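Local atomic coordinates of nucleocapsid (Crimean-congo hemorrhagic fever virus, PDB entry 4AKL), a protein that binds single- and double-stranded RNA, probably helps to package the viral genome, and probably has a sequence-non-specific endonuclease activity on double-stranded DNA. Residues A[8-13]-A[76-81]; A[68-73]-A[411-416]; A[101-106]-A[310-315]; A[202-205]-A[211-214]. All coordinates share one frame; numbering follows the deposited sequence.

Interaction 1: A[8-13]-A[76-81]; sequences NSKDEM and PIYECA
Met13 lies over one face of the Tyr78 ring and carries on past it to Ala81, so that a single side chain bridges the start of helix 10-24 and the start of helix 77-83. The chain leaves its helix with CG anti to the backbone N (chi1 -178°) and then bends at both following torsions. In its first half, Met13 CG rests 3.7 Å from Tyr78 CZ, near the hydroxyl end of the ring. Beyond it, Met13 SD stands 5.1 Å from the centroid of the Tyr78 ring and only 15° off the ring normal, above the face but at a distance. The terminal methyl, Met13 CE, rides 4.2 Å above the plane of the Tyr78 ring, displaced toward the rim. It ends in a tight corner: Met13 CE is 3.4 Å from the backbone carbonyl Tyr78 O and 3.5 Å from Ala81 CB.

With chi1 -177° the Tyr78 ring is swung out beside its own carbonyl carbon, which carries the phenol toward helix 10-24. There its hydroxyl hydrogen-bonds with Asn14 OD1, and Phe17 meets the ring edge-to-face, so the same helix grips both the ring and its polar end. Lys10 adds a looser touch near the hydroxyl, while its ammonium group reaches away to the carbonyl of Val141.

At the first turn of helix 10-24, Ser9 is the N-cap, its OG accepting from Glu12 N at 3.3 Å. The whole is a buried helix-to-helix junction in a largely helical nucleocapsid protein, built round a Met-aromatic contact.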
loop_
_atom_site.group_PDB
_atom_site.type_symbol
_atom_site.label_atom_id
_atom_site.label_comp_id
_atom_site.label_asym_id
_atom_site.label_seq_id
_atom_site.Cartn_x
_atom_site.Cartn_y
_atom_site.Cartn_z
ATOM N N ASN A 8 11.157 17.944 -15.968
ATOM C CA ASN A 8 9.708 18.122 -16.157
ATOM C C ASN A 8 9.113 17.081 -17.124
ATOM O O ASN A 8 7.980 17.250 -17.617
ATOM C CB ASN A 8 9.433 19.561 -16.673
ATOM C CG ASN A 8 10.055 20.655 -15.772
ATOM O OD1 ASN A 8 9.554 20.974 -14.650
ATOM N ND2 ASN A 8 11.140 21.229 -16.252
ATOM N N SER A 9 9.873 16.012 -17.410
ATOM C CA SER A 9 9.465 14.987 -18.405
ATOM C C SER A 9 10.410 13.792 -18.377
ATOM O O SER A 9 11.515 13.865 -17.829
ATOM C CB SER A 9 9.402 15.582 -19.850
ATOM O OG SER A 9 10.686 15.936 -20.383
ATOM N N LYS A 10 9.966 12.690 -18.982
ATOM C CA LYS A 10 10.787 11.496 -19.087
ATOM C C LYS A 10 12.126 11.815 -19.806
ATOM O O LYS A 10 13.181 11.589 -19.245
ATOM C CB LYS A 10 10.032 10.338 -19.792
ATOM C CG LYS A 10 10.838 8.988 -19.715
ATOM C CD LYS A 10 10.040 7.725 -20.126
ATOM C CE LYS A 10 11.022 6.553 -20.501
ATOM N NZ LYS A 10 10.495 5.143 -20.242
ATOM N N ASP A 11 12.075 12.347 -21.027
ATOM C CA ASP A 11 13.324 12.738 -21.755
ATOM C C ASP A 11 14.243 13.572 -20.883
ATOM O O ASP A 11 15.415 13.238 -20.741
ATOM C CB ASP A 11 13.017 13.502 -23.053
ATOM C CG ASP A 11 12.725 12.572 -24.233
ATOM O OD1 ASP A 11 12.926 11.330 -24.115
ATOM O OD2 ASP A 11 12.293 13.088 -25.294
ATOM N N GLU A 12 13.692 14.642 -20.303
ATOM C CA GLU A 12 14.420 15.498 -19.348
ATOM C C GLU A 12 15.008 14.648 -18.229
ATOM O O GLU A 12 16.193 14.774 -17.902
ATOM C CB GLU A 12 13.526 16.624 -18.799
ATOM C CG GLU A 12 13.344 17.800 -19.817
ATOM C CD GLU A 12 12.540 18.995 -19.260
ATOM O OE1 GLU A 12 12.272 19.037 -18.043
ATOM O OE2 GLU A 12 12.177 19.901 -20.047
ATOM N N MET A 13 14.197 13.751 -17.684
ATOM C CA MET A 13 14.670 12.849 -16.668
ATOM C C MET A 13 15.810 11.975 -17.147
ATOM O O MET A 13 16.787 11.819 -16.419
ATOM C CB MET A 13 13.528 11.952 -16.094
ATOM C CG MET A 13 13.991 11.016 -14.961
ATOM S SD MET A 13 14.254 11.834 -13.378
ATOM C CE MET A 13 15.747 10.996 -12.853
ATOM N N PRO A 76 17.305 3.316 -5.338
ATOM C CA PRO A 76 17.101 3.338 -6.789
ATOM C C PRO A 76 17.104 4.758 -7.229
ATOM O O PRO A 76 16.055 5.434 -7.234
ATOM C CB PRO A 76 15.747 2.665 -6.972
ATOM C CG PRO A 76 15.058 2.920 -5.782
ATOM C CD PRO A 76 16.061 2.982 -4.652
ATOM N N ILE A 77 18.290 5.218 -7.594
ATOM C CA ILE A 77 18.505 6.644 -7.927
ATOM C C ILE A 77 17.548 7.243 -8.933
ATOM O O ILE A 77 17.010 8.359 -8.724
ATOM C CB ILE A 77 19.905 6.893 -8.414
ATOM C CG1 ILE A 77 20.894 6.625 -7.272
ATOM C CG2 ILE A 77 20.043 8.329 -8.861
ATOM C CD1 ILE A 77 20.700 7.549 -6.013
ATOM N N TYR A 78 17.312 6.509 -10.000
ATOM C CA TYR A 78 16.503 7.027 -11.120
ATOM C C TYR A 78 15.108 7.342 -10.644
ATOM O O TYR A 78 14.598 8.427 -10.877
ATOM C CB TYR A 78 16.431 6.006 -12.257
ATOM C CG TYR A 78 15.688 6.494 -13.472
ATOM C CD1 TYR A 78 16.340 7.182 -14.453
ATOM C CD2 TYR A 78 14.302 6.270 -13.628
ATOM C CE1 TYR A 78 15.684 7.634 -15.570
ATOM C CE2 TYR A 78 13.615 6.739 -14.767
ATOM C CZ TYR A 78 14.310 7.413 -15.723
ATOM O OH TYR A 78 13.679 7.875 -16.849
ATOM N N GLU A 79 14.506 6.396 -9.949
ATOM C CA GLU A 79 13.109 6.549 -9.564
ATOM C C GLU A 79 12.963 7.515 -8.402
ATOM O O GLU A 79 12.003 8.298 -8.392
ATOM C CB GLU A 79 12.476 5.199 -9.262
ATOM C CG GLU A 79 12.301 4.345 -10.486
ATOM C CD GLU A 79 13.584 3.623 -10.994
ATOM O OE1 GLU A 79 14.559 3.485 -10.222
ATOM O OE2 GLU A 79 13.584 3.185 -12.196
ATOM N N CYS A 80 13.917 7.479 -7.444
ATOM C CA CYS A 80 13.928 8.438 -6.326
ATOM C C CYS A 80 14.086 9.853 -6.883
ATOM O O CYS A 80 13.384 10.779 -6.455
ATOM C CB CYS A 80 15.065 8.119 -5.336
ATOM S SG CYS A 80 14.850 6.576 -4.434
ATOM N N ALA A 81 14.990 10.030 -7.845
ATOM C CA ALA A 81 15.153 11.360 -8.456
ATOM C C ALA A 81 13.861 11.772 -9.167
ATOM O O ALA A 81 13.428 12.926 -9.069
ATOM C CB ALA A 81 16.300 11.394 -9.379
#

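Interaction 2: A[68-73]-A[411-416]; sequences VEATKF and KSILNL
Thr71 and Ser412 bring the two backbones to 5.8 Å between CA atoms, where the C-terminal part of helix 56-71 meets a 3-10 segment that runs through 411-415. Beside this close approach, the methyl of Thr71 does the apolar touching: Thr71 CG2 lies 3.8 Å from Ile413 CG1 and 4.0 Å from Ile413 CD1, the two branched side chains crossing at a slant. The division of labour in Thr71 follows from its first torsion (chi1 57°), which sets CG2 anti to the carbonyl carbon and leaves OG1 to bond within its own helix, with the carbonyl of Leu67. The CD1 end of Ile413 also comes to 4.4 Å from Ala70 CB.

The arrangement is the C-terminal part of a helix docked on a 3-10 turn, joining parts of the chain far apart in sequence. The i+3 to i bonds, Leu414 N to Lys411 O and Asn415 N to Ser412 O, are those of a 3-10 turn. Helix 425-440 packs against Ala70, Ile413 and Leu416, and helix 450-460 also touches Ile413.

No direct hydrogen bond spans the two segments, yet one water does. It donates to Thr71 O at 2.8 Å and accepts from Ser412 OG at 2.6 Å, giving a partner to the Thr71 carbonyl and to a buried hydroxyl alike. Nearby, Asn415 ND2 bonds the carbonyl of Cys74, just beyond the helix-bearing segment.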
loop_
_atom_site.group_PDB
_atom_site.type_symbol
_atom_site.label_atom_id
_atom_site.label_comp_id
_atom_site.label_asym_id
_atom_site.label_seq_id
_atom_site.Cartn_x
_atom_site.Cartn_y
_atom_site.Cartn_z
ATOM N N VAL A 68 19.979 1.010 8.655
ATOM C CA VAL A 68 20.697 1.990 7.837
ATOM C C VAL A 68 21.807 1.331 7.002
ATOM O O VAL A 68 21.983 1.664 5.818
ATOM C CB VAL A 68 21.250 3.084 8.650
ATOM C CG1 VAL A 68 22.266 3.878 7.822
ATOM C CG2 VAL A 68 20.079 3.907 9.130
ATOM N N GLU A 69 22.524 0.409 7.618
ATOM C CA GLU A 69 23.587 -0.306 6.928
ATOM C C GLU A 69 23.021 -1.140 5.778
ATOM O O GLU A 69 23.557 -1.134 4.684
ATOM C CB GLU A 69 24.344 -1.187 7.898
ATOM C CG GLU A 69 25.424 -2.018 7.185
ATOM C CD GLU A 69 26.738 -1.976 7.845
ATOM O OE1 GLU A 69 26.896 -1.166 8.808
ATOM O OE2 GLU A 69 27.639 -2.752 7.414
ATOM N N ALA A 70 21.915 -1.828 6.051
ATOM C CA ALA A 70 21.198 -2.527 5.035
ATOM C C ALA A 70 20.794 -1.647 3.820
ATOM O O ALA A 70 20.713 -2.152 2.708
ATOM C CB ALA A 70 19.955 -3.144 5.644
ATOM N N THR A 71 20.542 -0.359 4.033
ATOM C CA THR A 71 19.923 0.451 3.033
ATOM C C THR A 71 20.718 1.652 2.523
ATOM O O THR A 71 20.318 2.269 1.554
ATOM C CB THR A 71 18.589 1.010 3.583
ATOM O OG1 THR A 71 18.850 1.718 4.758
ATOM C CG2 THR A 71 17.669 -0.068 3.956
ATOM N N LYS A 72 21.803 1.985 3.184
ATOM C CA LYS A 72 22.516 3.174 2.926
ATOM C C LYS A 72 22.819 3.411 1.413
ATOM O O LYS A 72 22.655 4.519 0.926
ATOM C CB LYS A 72 23.872 3.125 3.699
ATOM C CG LYS A 72 24.388 4.420 4.142
ATOM C CD LYS A 72 25.773 4.228 4.828
ATOM C CE LYS A 72 26.426 5.544 5.341
ATOM N NZ LYS A 72 25.883 6.844 4.826
ATOM N N PHE A 73 23.249 2.371 0.695
ATOM C CA PHE A 73 23.818 2.569 -0.650
ATOM C C PHE A 73 22.975 1.958 -1.780
ATOM O O PHE A 73 23.403 1.943 -2.922
ATOM C CB PHE A 73 25.271 2.045 -0.714
ATOM C CG PHE A 73 26.241 2.771 0.211
ATOM C CD1 PHE A 73 26.570 4.111 -0.006
ATOM C CD2 PHE A 73 26.834 2.107 1.274
ATOM C CE1 PHE A 73 27.466 4.803 0.843
ATOM C CE2 PHE A 73 27.740 2.776 2.137
ATOM C CZ PHE A 73 28.047 4.134 1.916
ATOM N N LYS A 411 12.574 0.971 2.527
ATOM C CA LYS A 411 12.153 0.319 1.309
ATOM C C LYS A 411 13.186 0.317 0.140
ATOM O O LYS A 411 12.893 -0.257 -0.936
ATOM C CB LYS A 411 10.750 0.801 0.938
ATOM C CG LYS A 411 9.746 0.034 1.770
ATOM C CD LYS A 411 8.350 0.493 1.655
ATOM C CE LYS A 411 7.482 -0.348 2.560
ATOM N NZ LYS A 411 6.148 0.211 2.618
ATOM N N SER A 412 14.373 0.920 0.342
ATOM C CA SER A 412 15.418 0.826 -0.621
ATOM C C SER A 412 15.844 -0.611 -0.768
ATOM O O SER A 412 16.379 -0.971 -1.804
ATOM C CB SER A 412 16.581 1.717 -0.312
ATOM O OG SER A 412 16.233 3.079 -0.466
ATOM N N ILE A 413 15.595 -1.424 0.276
ATOM C CA ILE A 413 15.765 -2.878 0.219
ATOM C C ILE A 413 15.089 -3.541 -0.972
ATOM O O ILE A 413 15.610 -4.524 -1.499
ATOM C CB ILE A 413 15.281 -3.553 1.577
ATOM C CG1 ILE A 413 16.348 -3.410 2.622
ATOM C CG2 ILE A 413 15.112 -5.004 1.444
ATOM C CD1 ILE A 413 15.846 -3.583 4.091
ATOM N N LEU A 414 13.933 -3.025 -1.402
ATOM C CA LEU A 414 13.201 -3.594 -2.516
ATOM C C LEU A 414 13.924 -3.384 -3.864
ATOM O O LEU A 414 13.573 -4.013 -4.834
ATOM C CB LEU A 414 11.793 -2.983 -2.586
ATOM C CG LEU A 414 10.878 -3.392 -1.441
ATOM C CD1 LEU A 414 9.562 -2.668 -1.552
ATOM C CD2 LEU A 414 10.681 -4.918 -1.393
ATOM N N ASN A 415 14.899 -2.476 -3.894
ATOM C CA ASN A 415 15.832 -2.336 -5.020
ATOM C C ASN A 415 16.940 -3.417 -5.031
ATOM O O ASN A 415 17.658 -3.537 -6.019
ATOM C CB ASN A 415 16.466 -0.945 -5.016
ATOM C CG ASN A 415 17.157 -0.615 -6.314
ATOM O OD1 ASN A 415 16.699 -1.024 -7.407
ATOM N ND2 ASN A 415 18.261 0.101 -6.225
ATOM N N LEU A 416 17.092 -4.194 -3.947
ATOM C CA LEU A 416 18.087 -5.284 -3.937
ATOM C C LEU A 416 17.552 -6.408 -4.800
ATOM O O LEU A 416 16.357 -6.729 -4.689
ATOM C CB LEU A 416 18.381 -5.823 -2.539
ATOM C CG LEU A 416 19.301 -4.975 -1.660
ATOM C CD1 LEU A 416 19.219 -5.446 -0.219
ATOM C CD2 LEU A 416 20.775 -4.964 -2.167
HETATM O O HOH W 1 18.235 4.018 0.979
#

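Interaction 3: A[101-106]-A[310-315]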
loop_
_atom_site.group_PDB
_atom_site.type_symbol
_atom_site.label_atom_id
_atom_site.label_comp_id
_atom_site.label_asym_id
_atom_site.label_seq_id
_atom_site.Cartn_x
_atom_site.Cartn_y
_atom_site.Cartn_z
ATOM N N GLY A 101 -12.213 17.119 -3.488
ATOM C CA GLY A 101 -13.533 16.554 -3.443
ATOM C C GLY A 101 -13.553 15.047 -3.519
ATOM O O GLY A 101 -14.402 14.432 -2.894
ATOM N N THR A 102 -12.640 14.432 -4.262
ATOM C CA THR A 102 -12.669 12.971 -4.449
ATOM C C THR A 102 -12.095 12.132 -3.283
ATOM O O THR A 102 -12.376 10.941 -3.196
ATOM C CB THR A 102 -11.944 12.520 -5.776
ATOM O OG1 THR A 102 -10.933 13.455 -6.105
ATOM C CG2 THR A 102 -12.901 12.436 -6.932
ATOM N N ILE A 103 -11.287 12.757 -2.414
ATOM C CA ILE A 103 -10.654 12.086 -1.296
ATOM C C ILE A 103 -11.212 12.482 0.063
ATOM O O ILE A 103 -10.698 12.069 1.085
ATOM C CB ILE A 103 -9.162 12.321 -1.332
ATOM C CG1 ILE A 103 -8.774 13.746 -0.904
ATOM C CG2 ILE A 103 -8.638 12.003 -2.759
ATOM C CD1 ILE A 103 -7.287 13.887 -0.563
ATOM N N LYS A 104 -12.288 13.264 0.068
ATOM C CA LYS A 104 -12.861 13.801 1.289
ATOM C C LYS A 104 -13.261 12.706 2.314
ATOM O O LYS A 104 -13.270 12.964 3.512
ATOM C CB LYS A 104 -14.068 14.747 0.964
ATOM C CG LYS A 104 -15.285 14.077 0.377
ATOM C CD LYS A 104 -16.613 14.923 0.498
ATOM C CE LYS A 104 -16.763 16.031 -0.577
ATOM N NZ LYS A 104 -18.214 16.176 -1.054
ATOM N N SER A 105 -13.570 11.494 1.837
ATOM C CA SER A 105 -14.054 10.426 2.734
ATOM C C SER A 105 -13.040 10.056 3.837
ATOM O O SER A 105 -13.432 9.738 4.977
ATOM C CB SER A 105 -14.537 9.172 1.939
ATOM O OG SER A 105 -13.488 8.517 1.267
ATOM N N TRP A 106 -11.751 10.117 3.490
ATOM C CA TRP A 106 -10.663 9.929 4.442
ATOM C C TRP A 106 -9.963 11.222 4.841
ATOM O O TRP A 106 -9.604 11.389 6.022
ATOM C CB TRP A 106 -9.630 8.893 3.915
ATOM C CG TRP A 106 -9.199 8.970 2.474
ATOM C CD1 TRP A 106 -9.873 8.496 1.385
ATOM C CD2 TRP A 106 -7.997 9.517 1.986
ATOM N NE1 TRP A 106 -9.177 8.732 0.249
ATOM C CE2 TRP A 106 -8.007 9.353 0.582
ATOM C CE3 TRP A 106 -6.910 10.132 2.586
ATOM C CZ2 TRP A 106 -6.974 9.782 -0.225
ATOM C CZ3 TRP A 106 -5.883 10.577 1.784
ATOM C CH2 TRP A 106 -5.914 10.382 0.390
ATOM N N SER A 310 3.056 9.446 0.687
ATOM C CA SER A 310 4.072 10.428 0.982
ATOM C C SER A 310 3.742 11.857 0.486
ATOM O O SER A 310 4.038 12.838 1.194
ATOM C CB SER A 310 5.466 9.948 0.523
ATOM O OG SER A 310 5.895 8.830 1.376
ATOM N N TYR A 311 3.125 11.959 -0.700
ATOM C CA TYR A 311 2.740 13.245 -1.262
ATOM C C TYR A 311 1.524 13.829 -0.501
ATOM O O TYR A 311 1.428 15.068 -0.304
ATOM C CB TYR A 311 2.479 13.137 -2.779
ATOM C CG TYR A 311 3.694 13.535 -3.579
ATOM C CD1 TYR A 311 3.966 14.853 -3.820
ATOM C CD2 TYR A 311 4.592 12.592 -4.054
ATOM C CE1 TYR A 311 5.097 15.243 -4.546
ATOM C CE2 TYR A 311 5.717 12.962 -4.768
ATOM C CZ TYR A 311 5.966 14.285 -5.008
ATOM O OH TYR A 311 7.084 14.629 -5.678
ATOM N N TYR A 312 0.620 12.956 -0.061
ATOM C CA TYR A 312 -0.487 13.379 0.747
ATOM C C TYR A 312 0.027 14.070 2.035
ATOM O O TYR A 312 -0.520 15.100 2.461
ATOM C CB TYR A 312 -1.371 12.197 1.085
ATOM C CG TYR A 312 -2.476 12.544 2.011
ATOM C CD1 TYR A 312 -3.462 13.447 1.630
ATOM C CD2 TYR A 312 -2.551 11.980 3.283
ATOM C CE1 TYR A 312 -4.510 13.792 2.496
ATOM C CE2 TYR A 312 -3.616 12.329 4.175
ATOM C CZ TYR A 312 -4.576 13.218 3.776
ATOM O OH TYR A 312 -5.610 13.571 4.638
ATOM N N TRP A 313 1.083 13.514 2.642
ATOM C CA TRP A 313 1.605 14.067 3.896
ATOM C C TRP A 313 2.277 15.391 3.645
ATOM O O TRP A 313 2.124 16.310 4.451
ATOM C CB TRP A 313 2.522 13.064 4.639
ATOM C CG TRP A 313 1.754 11.827 5.099
ATOM C CD1 TRP A 313 0.452 11.790 5.587
ATOM C CD2 TRP A 313 2.202 10.486 5.072
ATOM N NE1 TRP A 313 0.092 10.507 5.885
ATOM C CE2 TRP A 313 1.151 9.679 5.577
ATOM C CE3 TRP A 313 3.402 9.879 4.692
ATOM C CZ2 TRP A 313 1.261 8.323 5.703
ATOM C CZ3 TRP A 313 3.511 8.529 4.807
ATOM C CH2 TRP A 313 2.446 7.751 5.311
ATOM N N LEU A 314 3.004 15.502 2.542
ATOM C CA LEU A 314 3.511 16.798 2.139
ATOM C C LEU A 314 2.384 17.820 1.996
ATOM O O LEU A 314 2.458 18.917 2.562
ATOM C CB LEU A 314 4.219 16.718 0.827
ATOM C CG LEU A 314 5.499 15.953 0.660
ATOM C CD1 LEU A 314 5.990 16.220 -0.782
ATOM C CD2 LEU A 314 6.567 16.351 1.719
ATOM N N TYR A 315 1.331 17.445 1.276
ATOM C CA TYR A 315 0.176 18.325 1.112
ATOM C C TYR A 315 -0.398 18.721 2.482
ATOM O O TYR A 315 -0.513 19.905 2.773
ATOM C CB TYR A 315 -0.846 17.683 0.165
ATOM C CG TYR A 315 -2.195 18.212 0.298
ATOM C CD1 TYR A 315 -2.564 19.427 -0.316
ATOM C CD2 TYR A 315 -3.134 17.534 1.017
ATOM C CE1 TYR A 315 -3.892 19.919 -0.186
ATOM C CE2 TYR A 315 -4.442 18.032 1.153
ATOM C CZ TYR A 315 -4.801 19.214 0.549
ATOM O OH TYR A 315 -6.111 19.673 0.706
#
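Ile103 and Tyr312 mark the closest approach of the backbones, yet their CA atoms remain 10.5 Å apart: the turn leading into the short helix 104-107 faces helix 306-316, and the distance is spanned by large side chains, chiefly Trp106 and Tyr312. The indole presents an edge: Trp106 CZ3 lies 3.4 Å above the plane of the Tyr312 ring and over its centre, so that it is nearly equidistant from all six ring carbons. The six-membered ring of Trp106 and the Tyr312 ring have centroids 4.8 Å apart and planes at 67°. The two side chains run past one another in opposite directions.

Ile103 supplements the pair from the same turn, its CD1 resting 4.1 Å from Tyr312 CE1. The polar ends are held elsewhere: Tyr312 OH hydrogen-bonds with Asp107 OD1, immediately after Trp106, and Trp106 NE1 with Asn125 OD1. The tyrosine is therefore tied to the short helix at its hydroxyl as well as through its face, and the indole to helix 120-136. The result is a buried T-shaped (edge-to-face) aromatic stack joining two helices of a fold whose regular secondary structure is almost all helix.

Interaction 4: A[202-205]-A[211-214]; sequences REFV and MAFN
Met211 packs against the last turn of helix 195-204, and the closest part of the contact lies at its sulfur. Met211 SD sits 3.7 Å from the backbone Phe204 N and 3.9 Å from Phe204 CA, against the main chain of the helix. Its side chain runs straight as far as SD and then bends (chi3 74°), which brings the methyl to Glu203: Met211 CE and Glu203 CB are 3.9 Å apart. On the buried flank, the Phe204 ring offers CE1 to the methyl of Ala212, with 4.0 Å between Phe204 CE1 and Ala212 CB. Trp200 meets this ring with nearly parallel planes, Thr253 of helix 245-263 touches it, and Leu280 of helix 270-292 abuts Ala212.

The Glu203 flank is the more solvent-exposed one: Glu203 and Met211 are both partly exposed, whereas Phe204 and Ala212 are buried. Only the CB end of Glu203 meets Met211; its carboxylate leads away from the 211-214 segment and forms salt bridges with Lys208 and Lys206, both in the short connection between the two segments. Glu203 thus splits its roles, apolar at the root and ionic at the tip.

With no hydrogen bond between the segments, the contact between the 3-10 turn and the helix end is van der Waals packing of sulfur, methyl, methylene and ring atoms, while the charged pairs engage the intervening chain at the more open border.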
loop_
_atom_site.group_PDB
_atom_site.type_symbol
_atom_site.label_atom_id
_atom_site.label_comp_id
_atom_site.label_asym_id
_atom_site.label_seq_id
_atom_site.Cartn_x
_atom_site.Cartn_y
_atom_site.Cartn_z
ATOM N N ARG A 202 -27.069 -15.482 -12.055
ATOM C CA ARG A 202 -26.301 -15.374 -13.299
ATOM C C ARG A 202 -27.241 -15.198 -14.493
ATOM O O ARG A 202 -26.985 -14.391 -15.359
ATOM C CB ARG A 202 -25.364 -16.586 -13.494
ATOM C CG ARG A 202 -24.399 -16.482 -14.738
ATOM C CD ARG A 202 -23.280 -17.580 -14.782
ATOM N NE ARG A 202 -23.545 -18.645 -13.804
ATOM C CZ ARG A 202 -22.799 -18.954 -12.733
ATOM N NH1 ARG A 202 -21.641 -18.322 -12.446
ATOM N NH2 ARG A 202 -23.212 -19.949 -11.938
ATOM N N GLU A 203 -28.341 -15.939 -14.511
ATOM C CA GLU A 203 -29.339 -15.795 -15.585
ATOM C C GLU A 203 -30.131 -14.452 -15.495
ATOM O O GLU A 203 -30.320 -13.762 -16.507
ATOM C CB GLU A 203 -30.276 -16.991 -15.597
ATOM C CG GLU A 203 -29.628 -18.287 -16.158
ATOM C CD GLU A 203 -29.439 -18.263 -17.683
ATOM O OE1 GLU A 203 -30.286 -17.677 -18.400
ATOM O OE2 GLU A 203 -28.439 -18.825 -18.163
ATOM N N PHE A 204 -30.571 -14.101 -14.286
ATOM C CA PHE A 204 -31.310 -12.853 -14.036
ATOM C C PHE A 204 -30.546 -11.625 -14.574
ATOM O O PHE A 204 -31.110 -10.816 -15.310
ATOM C CB PHE A 204 -31.579 -12.695 -12.533
ATOM C CG PHE A 204 -32.201 -11.385 -12.154
ATOM C CD1 PHE A 204 -33.569 -11.164 -12.361
ATOM C CD2 PHE A 204 -31.427 -10.361 -11.588
ATOM C CE1 PHE A 204 -34.161 -9.950 -12.008
ATOM C CE2 PHE A 204 -32.019 -9.124 -11.232
ATOM C CZ PHE A 204 -33.399 -8.932 -11.447
ATOM N N VAL A 205 -29.261 -11.521 -14.224
ATOM C CA VAL A 205 -28.468 -10.360 -14.605
ATOM C C VAL A 205 -28.128 -10.259 -16.110
ATOM O O VAL A 205 -27.512 -9.269 -16.507
ATOM C CB VAL A 205 -27.174 -10.230 -13.747
ATOM C CG1 VAL A 205 -27.536 -10.289 -12.245
ATOM C CG2 VAL A 205 -26.078 -11.285 -14.147
ATOM N N MET A 211 -37.885 -13.343 -14.401
ATOM C CA MET A 211 -37.516 -14.372 -13.402
ATOM C C MET A 211 -37.786 -13.928 -11.973
ATOM O O MET A 211 -38.071 -14.742 -11.122
ATOM C CB MET A 211 -36.041 -14.766 -13.508
ATOM C CG MET A 211 -35.666 -15.421 -14.794
ATOM S SD MET A 211 -33.882 -15.639 -14.897
ATOM C CE MET A 211 -33.657 -16.991 -13.739
ATOM N N ALA A 212 -37.709 -12.639 -11.701
ATOM C CA ALA A 212 -37.989 -12.137 -10.353
ATOM C C ALA A 212 -39.430 -12.453 -9.847
ATOM O O ALA A 212 -39.672 -12.463 -8.643
ATOM C CB ALA A 212 -37.752 -10.708 -10.314
ATOM N N PHE A 213 -40.364 -12.748 -10.756
ATOM C CA PHE A 213 -41.748 -13.084 -10.327
ATOM C C PHE A 213 -41.929 -14.460 -9.718
ATOM O O PHE A 213 -42.930 -14.636 -8.993
ATOM C CB PHE A 213 -42.754 -12.914 -11.451
ATOM C CG PHE A 213 -42.785 -11.557 -12.049
ATOM C CD1 PHE A 213 -42.308 -10.413 -11.357
ATOM C CD2 PHE A 213 -43.309 -11.391 -13.318
ATOM C CE1 PHE A 213 -42.345 -9.203 -11.938
ATOM C CE2 PHE A 213 -43.373 -10.138 -13.910
ATOM C CZ PHE A 213 -42.880 -9.036 -13.215
ATOM N N ASN A 214 -41.031 -15.415 -10.004
ATOM C CA ASN A 214 -41.023 -16.739 -9.320
ATOM C C ASN A 214 -39.632 -17.451 -9.149
ATOM O O ASN A 214 -39.348 -18.447 -9.818
ATOM C CB ASN A 214 -42.083 -17.719 -9.908
ATOM C CG ASN A 214 -41.778 -18.187 -11.336
ATOM O OD1 ASN A 214 -41.313 -17.416 -12.168
ATOM N ND2 ASN A 214 -42.060 -19.474 -11.619
#

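Interactions 1 and 2 are neighbours, their centres about 19 Å apart: Pro76 packs against Asn415 and Ser412, and helices 56-71 and 77-83 follow each other in the chain. Their segments alternate in sequence, so the two closures interlock. Interaction 3, about 24 Å from interaction 1 and 28 Å from interaction 2 between centres, is nested within the loop that interaction 2 closes, and interaction 4 is nested within interaction 3. Spatially, however, 202-205 and 211-214 lie far off, about 54 Å from interaction 1 and 42 Å from interaction 3 between centres. Three contacts therefore knit distant sequence into one helical body, whereas the fourth is a local closure in a projecting helical part.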